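Local structure of type III effector NopAA (Sinorhizobium fredii USDA 257, 6SDU) at residues P68-Y73 with G215-S220. The protein hydrolyses xyloglucan as a secreted bacterial effector of glycosyl hydrolase family 12, and probably acts on cellulose-like glucans as well. Numbering follows the deposited sequence.
Sequences PGIKSY and GVEITS
K71 and I218 join the start of strand 72-83, with the loop before it, to the end of strand 208-218 in the concave, glucan-binding sheet of this family 12 β-sandwich: K71 N donates to I218 O at 2.8 Å. I218 N returns a bond to S72 O, 3.0 Å long. The same S72 O also receives the CA-H of E217, and V216 O receives that of Y73, so that two CA-H...O contacts supplement these bonds.

The lysine side chain adds a second set of polar bonds. In K71, bends at chi2 (-59°) and chi4 (-56°) turn the chain back so that NZ meets two carbonyl oxygens. K71 NZ lies 2.7 Å from T219 O, in the plane of that carbonyl. K71 NZ also bonds G69 O, at 2.8 Å. With T67 O as a further acceptor, the buried ammonium is gripped by three backbone carbonyls, which probably offset much of its desolvation cost.

Van der Waals contacts, many of them carbon against oxygen, make up the rest. I70 crosses T219 at about a right angle, its CG1 3.4 Å from T219 OG1, while T219 CG2 packs on G69 O. CD1 of I70 sits over one face of the E217 carboxylate, 3.9 Å from E217 CD and about as far from both oxygens. From the other direction the Y73 ring reaches E217 CG with CD1 (3.5 Å), its plane 74° from that of the carboxylate; its hydroxyl is tied to A107 O.

I70 and Y73 thus flank a glutamate whose OE2 hydrogen-bonds O2 of the bound glucose unit, while D105 lies close to OE1. The backbone bonds and the lysine's bonds to backbone carbonyls join loop 68-71 to the end of strand 208-218, which is consistent with the loop being held so that I70 lies over the E217 carboxylate in the sugar pocket.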
loop_
_atom_site.group_PDB
_atom_site.type_symbol
_atom_site.label_atom_id
_atom_site.label_comp_id
_atom_site.label_asym_id
_atom_site.label_seq_id
_atom_site.Cartn_x
_atom_site.Cartn_y
_atom_site.Cartn_z
ATOM N N PRO A 68 17.477 9.112 -1.992
ATOM C CA PRO A 68 16.744 8.665 -0.793
ATOM C C PRO A 68 15.279 9.104 -0.763
ATOM O O PRO A 68 14.909 10.172 -1.246
ATOM C CB PRO A 68 17.513 9.332 0.367
ATOM C CG PRO A 68 18.867 9.744 -0.214
ATOM C CD PRO A 68 18.598 10.011 -1.657
ATOM N N GLY A 69 14.456 8.280 -0.133
ATOM C CA GLY A 69 13.092 8.673 0.200
ATOM C C GLY A 69 12.071 8.276 -0.844
ATOM O O GLY A 69 12.365 8.153 -2.039
ATOM N N ILE A 70 10.838 8.068 -0.366
ATOM C CA ILE A 70 9.699 7.772 -1.232
ATOM C C ILE A 70 9.317 9.016 -2.027
ATOM O O ILE A 70 9.161 10.107 -1.462
ATOM C CB ILE A 70 8.528 7.246 -0.382
ATOM C CG1 ILE A 70 8.891 5.874 0.158
ATOM C CG2 ILE A 70 7.239 7.104 -1.171
ATOM C CD1 ILE A 70 7.951 5.447 1.167
ATOM N N LYS A 71 9.179 8.868 -3.351
ATOM C CA LYS A 71 8.828 9.999 -4.206
ATOM C C LYS A 71 7.349 10.065 -4.530
ATOM O O LYS A 71 6.824 11.164 -4.733
ATOM C CB LYS A 71 9.595 9.970 -5.545
ATOM C CG LYS A 71 11.069 9.639 -5.449
ATOM C CD LYS A 71 11.784 10.633 -4.574
ATOM C CE LYS A 71 13.283 10.427 -4.682
ATOM N NZ LYS A 71 13.743 9.032 -4.347
ATOM N N SER A 72 6.660 8.924 -4.588
ATOM C CA SER A 72 5.304 8.918 -5.095
ATOM C C SER A 72 4.539 7.719 -4.553
ATOM O O SER A 72 5.122 6.718 -4.122
ATOM C CB SER A 72 5.333 8.895 -6.622
ATOM O OG SER A 72 5.882 7.660 -7.076
ATOM N N TYR A 73 3.217 7.846 -4.552
ATOM C CA TYR A 73 2.318 6.736 -4.240
ATOM C C TYR A 73 1.109 6.815 -5.158
ATOM O O TYR A 73 0.014 7.205 -4.731
ATOM C CB TYR A 73 1.896 6.744 -2.768
ATOM C CG TYR A 73 1.027 5.546 -2.335
ATOM C CD1 TYR A 73 1.443 4.230 -2.547
ATOM C CD2 TYR A 73 -0.201 5.743 -1.697
ATOM C CE1 TYR A 73 0.657 3.141 -2.144
ATOM C CE2 TYR A 73 -1.000 4.664 -1.288
ATOM C CZ TYR A 73 -0.573 3.369 -1.513
ATOM O OH TYR A 73 -1.379 2.305 -1.117
ATOM N N GLY A 215 -1.601 0.622 -4.226
ATOM C CA GLY A 215 -0.737 1.243 -5.217
ATOM C C GLY A 215 0.703 0.854 -4.986
ATOM O O GLY A 215 0.974 -0.223 -4.452
ATOM N N VAL A 216 1.633 1.704 -5.442
ATOM C CA VAL A 216 3.062 1.448 -5.272
ATOM C C VAL A 216 3.762 2.696 -4.723
ATOM O O VAL A 216 3.625 3.800 -5.273
ATOM C CB VAL A 216 3.704 0.944 -6.594
ATOM C CG1 VAL A 216 3.498 1.905 -7.730
ATOM C CG2 VAL A 216 5.181 0.599 -6.419
ATOM N N GLU A 217 4.518 2.522 -3.630
ATOM C CA GLU A 217 5.371 3.586 -3.102
ATOM C C GLU A 217 6.711 3.470 -3.816
ATOM O O GLU A 217 7.451 2.509 -3.574
ATOM C CB GLU A 217 5.576 3.427 -1.598
ATOM C CG GLU A 217 4.312 3.566 -0.736
ATOM C CD GLU A 217 4.603 3.440 0.753
ATOM O OE1 GLU A 217 5.221 2.416 1.177
ATOM O OE2 GLU A 217 4.217 4.368 1.497
ATOM N N ILE A 218 7.043 4.434 -4.678
ATOM C CA ILE A 218 8.256 4.348 -5.490
ATOM C C ILE A 218 9.358 5.180 -4.855
ATOM O O ILE A 218 9.236 6.402 -4.704
ATOM C CB ILE A 218 7.999 4.787 -6.935
ATOM C CG1 ILE A 218 6.871 3.961 -7.525
ATOM C CG2 ILE A 218 9.289 4.641 -7.785
ATOM C CD1 ILE A 218 6.431 4.438 -8.848
ATOM N N THR A 219 10.455 4.521 -4.510
ATOM C CA THR A 219 11.630 5.249 -4.077
ATOM C C THR A 219 12.569 5.501 -5.253
ATOM O O THR A 219 13.093 6.609 -5.399
ATOM C CB THR A 219 12.314 4.510 -2.914
ATOM O OG1 THR A 219 11.479 4.617 -1.745
ATOM C CG2 THR A 219 13.689 5.118 -2.591
ATOM N N SER A 220 12.787 4.503 -6.103
ATOM C CA SER A 220 13.654 4.676 -7.265
ATOM C C SER A 220 13.151 3.815 -8.429
ATOM O O SER A 220 12.799 2.650 -8.229
ATOM C CB SER A 220 15.088 4.327 -6.854
ATOM O OG SER A 220 15.927 4.072 -7.955
#